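Local coordinates for protein probable dipeptidase (Pseudomonas aeruginosa, PDB 3B40) that is probably a metal-dependent dipeptidase of the membrane dipeptidase family (peptidase family M19), hydrolysing dipeptides, at residues 289-294 / 309-314; 297-300 / 304-307. The protein carries 11 engineered substitutions. All coordinates share one frame; numbering follows the deposited sequence.

Contact 1: 289-294 / 309-314; sequences FDLPPL and TIWPEQ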
ATOM      1  N   PHE A 289      -0.876 -31.511  -0.324  1.00 25.33           N
ATOM      2  CA  PHE A 289      -1.842 -31.078   0.692  1.00 23.74           C
ATOM      3  C   PHE A 289      -3.287 -31.258   0.225  1.00 23.34           C
ATOM      4  O   PHE A 289      -4.196 -30.663   0.782  1.00 22.88           O
ATOM      5  CB  PHE A 289      -1.590 -29.621   1.104  1.00 23.83           C
ATOM      6  CG  PHE A 289      -0.389 -29.450   1.975  1.00 23.04           C
ATOM      7  CD1 PHE A 289      -0.525 -29.413   3.367  1.00 24.44           C
ATOM      8  CD2 PHE A 289       0.877 -29.372   1.419  1.00 22.15           C
ATOM      9  CE1 PHE A 289       0.589 -29.263   4.184  1.00 23.39           C
ATOM     10  CE2 PHE A 289       1.992 -29.221   2.225  1.00 23.49           C
ATOM     11  CZ  PHE A 289       1.842 -29.173   3.612  1.00 23.48           C
ATOM     12  N   ASP A 290      -3.481 -32.080  -0.800  1.00 23.91           N
ATOM     13  CA  ASP A 290      -4.812 -32.464  -1.285  1.00 24.48           C
ATOM     14  C   ASP A 290      -5.615 -31.296  -1.887  1.00 24.54           C
ATOM     15  O   ASP A 290      -6.851 -31.289  -1.850  1.00 24.96           O
ATOM     16  CB  ASP A 290      -5.609 -33.165  -0.177  1.00 24.93           C
ATOM     17  CG  ASP A 290      -5.043 -34.538   0.187  1.00 27.62           C
ATOM     18  OD1 ASP A 290      -4.694 -35.325  -0.725  1.00 27.94           O
ATOM     19  OD2 ASP A 290      -4.953 -34.826   1.403  1.00 31.97           O
ATOM     20  N   LEU A 291      -4.911 -30.344  -2.487  1.00 23.99           N
ATOM     21  CA  LEU A 291      -5.541 -29.265  -3.203  1.00 24.10           C
ATOM     22  C   LEU A 291      -5.311 -29.474  -4.683  1.00 24.96           C
ATOM     23  O   LEU A 291      -4.234 -29.960  -5.075  1.00 25.22           O
ATOM     24  CB  LEU A 291      -4.933 -27.928  -2.768  1.00 24.50           C
ATOM     25  CG  LEU A 291      -4.993 -27.553  -1.295  1.00 22.81           C
ATOM     26  CD1 LEU A 291      -4.037 -26.395  -1.034  1.00 22.84           C
ATOM     27  CD2 LEU A 291      -6.430 -27.194  -0.868  1.00 23.62           C
ATOM     28  N   PRO A 292      -6.302 -29.085  -5.523  1.00 24.89           N
ATOM     29  CA  PRO A 292      -6.256 -29.360  -6.955  1.00 24.81           C
ATOM     30  C   PRO A 292      -5.314 -28.381  -7.636  1.00 25.05           C
ATOM     31  O   PRO A 292      -4.915 -27.393  -7.012  1.00 25.01           O
ATOM     32  CB  PRO A 292      -7.695 -29.100  -7.401  1.00 24.68           C
ATOM     33  CG  PRO A 292      -8.183 -28.043  -6.459  1.00 24.41           C
ATOM     34  CD  PRO A 292      -7.526 -28.335  -5.152  1.00 25.00           C
ATOM     35  N   PRO A 293      -4.929 -28.655  -8.896  1.00 25.24           N
ATOM     36  CA  PRO A 293      -3.957 -27.759  -9.542  1.00 24.87           C
ATOM     37  C   PRO A 293      -4.495 -26.333  -9.673  1.00 24.17           C
ATOM     38  O   PRO A 293      -5.696 -26.133  -9.855  1.00 23.76           O
ATOM     39  CB  PRO A 293      -3.765 -28.400 -10.926  1.00 25.06           C
ATOM     40  CG  PRO A 293      -4.110 -29.824 -10.722  1.00 24.47           C
ATOM     41  CD  PRO A 293      -5.285 -29.783  -9.777  1.00 25.35           C
ATOM     42  N   LEU A 294      -3.599 -25.357  -9.566  1.00 24.07           N
ATOM     43  CA  LEU A 294      -3.967 -23.947  -9.653  1.00 24.15           C
ATOM     44  C   LEU A 294      -4.764 -23.591 -10.905  1.00 24.66           C
ATOM     45  O   LEU A 294      -4.478 -24.085 -11.982  1.00 25.28           O
ATOM     46  CB  LEU A 294      -2.701 -23.076  -9.590  1.00 23.91           C
ATOM     47  CG  LEU A 294      -2.031 -22.900  -8.230  1.00 22.05           C
ATOM     48  CD1 LEU A 294      -0.638 -22.343  -8.424  1.00 23.64           C
ATOM     49  CD2 LEU A 294      -2.867 -21.984  -7.309  1.00 20.31           C
ATOM     50  N   THR A 309      -9.984 -23.500   5.615  1.00 14.94           N
ATOM     51  CA  THR A 309     -10.582 -23.163   6.919  1.00 14.75           C
ATOM     52  C   THR A 309     -10.726 -24.367   7.888  1.00 14.49           C
ATOM     53  O   THR A 309     -10.732 -24.180   9.118  1.00 13.21           O
ATOM     54  CB  THR A 309     -11.962 -22.457   6.792  1.00 15.06           C
ATOM     55  OG1 THR A 309     -12.355 -21.950   8.087  1.00 14.72           O
ATOM     56  CG2 THR A 309     -13.043 -23.423   6.270  1.00 14.66           C
ATOM     57  N   ILE A 310     -10.822 -25.582   7.341  1.00 14.84           N
ATOM     58  CA  ILE A 310     -10.955 -26.806   8.184  1.00 16.03           C
ATOM     59  C   ILE A 310      -9.627 -27.435   8.635  1.00 16.91           C
ATOM     60  O   ILE A 310      -9.627 -28.330   9.492  1.00 17.00           O
ATOM     61  CB  ILE A 310     -11.868 -27.912   7.544  1.00 15.31           C
ATOM     62  CG1 ILE A 310     -11.172 -28.581   6.343  1.00 17.71           C
ATOM     63  CG2 ILE A 310     -13.185 -27.302   7.079  1.00 14.59           C
ATOM     64  CD1 ILE A 310     -11.732 -29.969   5.974  1.00 16.93           C
ATOM     65  N   TRP A 311      -8.509 -26.955   8.096  1.00 17.62           N
ATOM     66  CA  TRP A 311      -7.178 -27.440   8.470  1.00 18.04           C
ATOM     67  C   TRP A 311      -6.762 -27.135   9.922  1.00 18.83           C
ATOM     68  O   TRP A 311      -6.982 -26.025  10.434  1.00 19.14           O
ATOM     69  CB  TRP A 311      -6.118 -26.816   7.561  1.00 18.62           C
ATOM     70  CG  TRP A 311      -6.121 -27.296   6.148  1.00 17.65           C
ATOM     71  CD1 TRP A 311      -7.054 -28.093   5.550  1.00 17.40           C
ATOM     72  CD2 TRP A 311      -5.144 -26.996   5.143  1.00 19.80           C
ATOM     73  NE1 TRP A 311      -6.714 -28.311   4.237  1.00 17.38           N
ATOM     74  CE2 TRP A 311      -5.535 -27.669   3.969  1.00 19.20           C
ATOM     75  CE3 TRP A 311      -3.955 -26.245   5.131  1.00 20.44           C
ATOM     76  CZ2 TRP A 311      -4.798 -27.591   2.782  1.00 20.48           C
ATOM     77  CZ3 TRP A 311      -3.217 -26.184   3.960  1.00 18.24           C
ATOM     78  CH2 TRP A 311      -3.637 -26.842   2.808  1.00 20.15           C
ATOM     79  N   PRO A 312      -6.083 -28.095  10.574  1.00 19.41           N
ATOM     80  CA  PRO A 312      -5.471 -27.741  11.872  1.00 19.98           C
ATOM     81  C   PRO A 312      -4.392 -26.664  11.692  1.00 20.09           C
ATOM     82  O   PRO A 312      -3.831 -26.538  10.613  1.00 19.63           O
ATOM     83  CB  PRO A 312      -4.849 -29.063  12.361  1.00 20.33           C
ATOM     84  CG  PRO A 312      -5.537 -30.179  11.542  1.00 19.58           C
ATOM     85  CD  PRO A 312      -5.855 -29.505  10.195  1.00 19.01           C
ATOM     86  N   GLU A 313      -4.130 -25.861  12.720  1.00 21.17           N
ATOM     87  CA  GLU A 313      -3.130 -24.773  12.585  1.00 23.72           C
ATOM     88  C   GLU A 313      -1.770 -25.271  12.102  1.00 23.42           C
ATOM     89  O   GLU A 313      -1.141 -24.640  11.249  1.00 23.97           O
ATOM     90  CB  GLU A 313      -2.984 -23.975  13.889  1.00 23.70           C
ATOM     91  CG  GLU A 313      -4.279 -23.262  14.290  1.00 24.49           C
ATOM     92  CD  GLU A 313      -4.235 -22.680  15.704  1.00 25.85           C
ATOM     93  OE1 GLU A 313      -3.423 -23.159  16.523  1.00 31.88           O
ATOM     94  OE2 GLU A 313      -5.015 -21.741  16.009  1.00 28.23           O
ATOM     95  N   GLN A 314      -1.345 -26.423  12.624  1.00 23.83           N
ATOM     96  CA  GLN A 314      -0.048 -27.007  12.298  1.00 24.12           C
ATOM     97  C   GLN A 314       0.021 -27.275  10.785  1.00 23.86           C
ATOM     98  O   GLN A 314       1.051 -27.041  10.146  1.00 23.14           O
ATOM     99  CB  GLN A 314       0.140 -28.298  13.109  1.00 24.69           C
ATOM    100  CG  GLN A 314       1.540 -28.984  13.043  1.00 28.44           C
ATOM    101  CD  GLN A 314       1.937 -29.498  11.661  1.00 31.98           C
ATOM    102  OE1 GLN A 314       3.029 -29.183  11.173  1.00 34.83           O
ATOM    103  NE2 GLN A 314       1.064 -30.284  11.024  1.00 33.67           N
TER
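The six-membered ring of Trp311 slots against Phe289 and Leu291, and two of its carbons share the contact. CH2 lies 3.8 Å from Phe289 CB and 3.9 Å from Leu291 CD1. The neighbouring ring carbon, Trp311 CZ2, meets the backbone, 3.7 Å from Phe289 O, and also sees CD2 of Leu291. Both methyls of that leucine therefore bear on the far end of the indole, which Trp311 carries toward 289-291 with CG anti to its carbonyl carbon (chi1 -70°). The two aromatic rings themselves barely overlap: their planes are 30° apart but slid past each other, with 5.8 Å between the centroids of the Phe289 ring and the Trp311 six-membered ring, and the indole meets CB and only the CD1 corner of the phenyl ring. Tyr319 makes edge-to-face contacts with both.

The chain reaches this spot as helix 276-288 ends in a Schellman motif with Asp290 as its C-prime residue, at positive phi (66°). Phe289 and Leu291, before and after it in sequence, both point CB toward Trp311. Across from them, Trp311 directly precedes Pro312, the N-cap residue of helix 313-328.

All three touching residues are buried; the solvent side begins at Asp290, whose exposed carboxylate makes a long, weak ion pair with Arg315. That arginine links the two sides, with a cation-pi interaction to Trp311 and a weak hydrogen bond to Phe289 O.

Contact 2: 297-300 / 304-307; sequences LDYA and GDPI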
ATOM      1  N   LEU A 297      -4.011 -17.011 -10.450  1.00 20.10           N
ATOM      2  CA  LEU A 297      -2.925 -16.706  -9.514  1.00 19.57           C
ATOM      3  C   LEU A 297      -3.356 -16.351  -8.101  1.00 18.52           C
ATOM      4  O   LEU A 297      -2.507 -16.203  -7.231  1.00 17.81           O
ATOM      5  CB  LEU A 297      -2.040 -15.593 -10.091  1.00 18.29           C
ATOM      6  CG  LEU A 297      -1.199 -15.975 -11.300  1.00 19.51           C
ATOM      7  CD1 LEU A 297      -0.556 -14.711 -11.905  1.00 14.96           C
ATOM      8  CD2 LEU A 297      -0.133 -16.979 -10.871  1.00 14.45           C
ATOM      9  N   ASP A 298      -4.664 -16.207  -7.866  1.00 17.96           N
ATOM     10  CA  ASP A 298      -5.124 -15.716  -6.571  1.00 16.46           C
ATOM     11  C   ASP A 298      -4.689 -16.606  -5.400  1.00 17.33           C
ATOM     12  O   ASP A 298      -4.312 -16.108  -4.328  1.00 15.52           O
ATOM     13  CB  ASP A 298      -6.634 -15.541  -6.565  1.00 17.57           C
ATOM     14  CG  ASP A 298      -7.097 -14.432  -7.473  1.00 17.14           C
ATOM     15  OD1 ASP A 298      -6.562 -13.313  -7.409  1.00 16.32           O
ATOM     16  OD2 ASP A 298      -8.028 -14.676  -8.249  1.00 24.67           O
ATOM     17  N   TYR A 299      -4.735 -17.920  -5.618  1.00 17.47           N
ATOM     18  CA  TYR A 299      -4.367 -18.884  -4.581  1.00 17.54           C
ATOM     19  C   TYR A 299      -2.913 -19.330  -4.689  1.00 17.88           C
ATOM     20  O   TYR A 299      -2.480 -20.200  -3.925  1.00 17.82           O
ATOM     21  CB  TYR A 299      -5.265 -20.124  -4.652  1.00 18.15           C
ATOM     22  CG  TYR A 299      -6.758 -19.870  -4.464  1.00 18.24           C
ATOM     23  CD1 TYR A 299      -7.233 -18.689  -3.880  1.00 18.50           C
ATOM     24  CD2 TYR A 299      -7.684 -20.852  -4.826  1.00 16.21           C
ATOM     25  CE1 TYR A 299      -8.600 -18.474  -3.723  1.00 21.75           C
ATOM     26  CE2 TYR A 299      -9.049 -20.664  -4.664  1.00 19.74           C
ATOM     27  CZ  TYR A 299      -9.498 -19.483  -4.116  1.00 20.14           C
ATOM     28  OH  TYR A 299     -10.830 -19.316  -3.956  1.00 22.66           O
ATOM     29  N   ALA A 300      -2.193 -18.766  -5.667  1.00 17.26           N
ATOM     30  CA  ALA A 300      -0.773 -19.004  -5.849  1.00 17.56           C
ATOM     31  C   ALA A 300      -0.010 -18.050  -4.952  1.00 18.10           C
ATOM     32  O   ALA A 300       1.052 -18.400  -4.425  1.00 18.85           O
ATOM     33  CB  ALA A 300      -0.363 -18.763  -7.301  1.00 16.49           C
ATOM     34  N   GLY A 304      -5.140 -19.219  -0.187  1.00 18.39           N
ATOM     35  CA  GLY A 304      -6.512 -18.680  -0.313  1.00 17.07           C
ATOM     36  C   GLY A 304      -7.630 -19.704  -0.484  1.00 16.12           C
ATOM     37  O   GLY A 304      -8.822 -19.371  -0.431  1.00 16.62           O
ATOM     38  N   ASP A 305      -7.274 -20.959  -0.685  1.00 16.91           N
ATOM     39  CA  ASP A 305      -8.289 -22.010  -0.914  1.00 16.88           C
ATOM     40  C   ASP A 305      -9.258 -22.090   0.247  1.00 16.09           C
ATOM     41  O   ASP A 305      -8.834 -22.185   1.407  1.00 16.60           O
ATOM     42  CB  ASP A 305      -7.645 -23.369  -1.135  1.00 17.24           C
ATOM     43  CG  ASP A 305      -6.743 -23.384  -2.338  1.00 18.65           C
ATOM     44  OD1 ASP A 305      -7.129 -24.009  -3.347  1.00 19.40           O
ATOM     45  OD2 ASP A 305      -5.643 -22.774  -2.279  1.00 21.19           O
ATOM     46  N   PRO A 306     -10.558 -21.965  -0.046  1.00 15.97           N
ATOM     47  CA  PRO A 306     -11.642 -21.955   0.947  1.00 15.38           C
ATOM     48  C   PRO A 306     -11.615 -23.124   1.930  1.00 15.56           C
ATOM     49  O   PRO A 306     -11.823 -22.917   3.120  1.00 14.72           O
ATOM     50  CB  PRO A 306     -12.902 -21.960   0.072  1.00 14.62           C
ATOM     51  CG  PRO A 306     -12.473 -21.184  -1.119  1.00 15.71           C
ATOM     52  CD  PRO A 306     -11.087 -21.703  -1.399  1.00 15.65           C
ATOM     53  N   ILE A 307     -11.360 -24.328   1.430  1.00 15.75           N
ATOM     54  CA  ILE A 307     -11.301 -25.536   2.281  1.00 16.15           C
ATOM     55  C   ILE A 307     -10.241 -25.421   3.386  1.00 16.20           C
ATOM     56  O   ILE A 307     -10.353 -26.084   4.410  1.00 16.27           O
ATOM     57  CB  ILE A 307     -11.055 -26.820   1.422  1.00 16.79           C
ATOM     58  CG1 ILE A 307     -11.316 -28.113   2.213  1.00 16.76           C
ATOM     59  CG2 ILE A 307      -9.647 -26.819   0.858  1.00 13.91           C
ATOM     60  CD1 ILE A 307     -12.698 -28.308   2.635  1.00 17.14           C
TER
HETATM   61  O   HOH W   1      -3.245 -21.646  -1.701  1.00 12.11           O
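Tyr299 lays one face of its ring on the backbone of Gly304 and Asp305. The peptide nitrogen Asp305 N lies 3.8 Å above the ring plane, over its centre, while Gly304 C is offset toward the rim. Next along the chain, Asp305 CA makes a CH-pi contact, 4.1 Å from the Tyr299 ring centroid and 12° off the ring normal. Gly304 CA comes within 3.6 Å of Tyr299 CD1. The carboxylate of Asp305 also meets the ring, its plane tilted 48° from that of the tyrosine, and OD1 passes 3.5 Å from Tyr299 CD2. With CG anti to the carbonyl carbon (chi1 -60°), Tyr299 swings its ring across to the returning segment 304-307.

An apolar pair forms at the phenol end, where Pro306 CD lies 3.9 Å from Tyr299 CZ and the two side chains cross at about a right angle. The same CD makes a van der Waals approach to Tyr299 OH, at 3.5 Å. This edge of the contact is the more open one, since Pro306 is exposed whereas Gly304 and Asp305 are buried.

Both segments belong to the long connection between helices 276-288 and 313-328 of this probable dipeptidase of family M19, which belongs to the TIM-barrel clan. Here the chain folds back on itself within a few residues, and Pro306 begins a short 3-10 segment.

The link between polar atoms of the two segments runs through a water, which lies 2.8 Å from Tyr299 O and 2.7 Å from Asp305 OD2; Gly304 N donates to it only weakly. The stronger partner of the Asp305 carboxylate is Arg286 of helix 276-288, to which OD1 forms a salt bridge.

Contact 2 is nested inside contact 1 along the chain: segment 289-294 leaves helix 276-288, then come segments 297-300 and 304-307, and segment 309-314 leads into helix 313-328. Their centres are about 10 Å apart and the two touch directly. Leu291 CD2 packs 3.7 Å from Ile307 CG2, and Leu294 CD2 is 3.7 Å from Ala300 N. Arg286 of helix 276-288 reaches both contacts, hydrogen-bonding Pro292 O in contact 1. The connection from 289 to 312 has no strand; contact 1 closes it and contact 2 lies within, with centres about 28 Å (contact 1) and 21 Å (contact 2) from the chain's centre, toward the periphery of the protein.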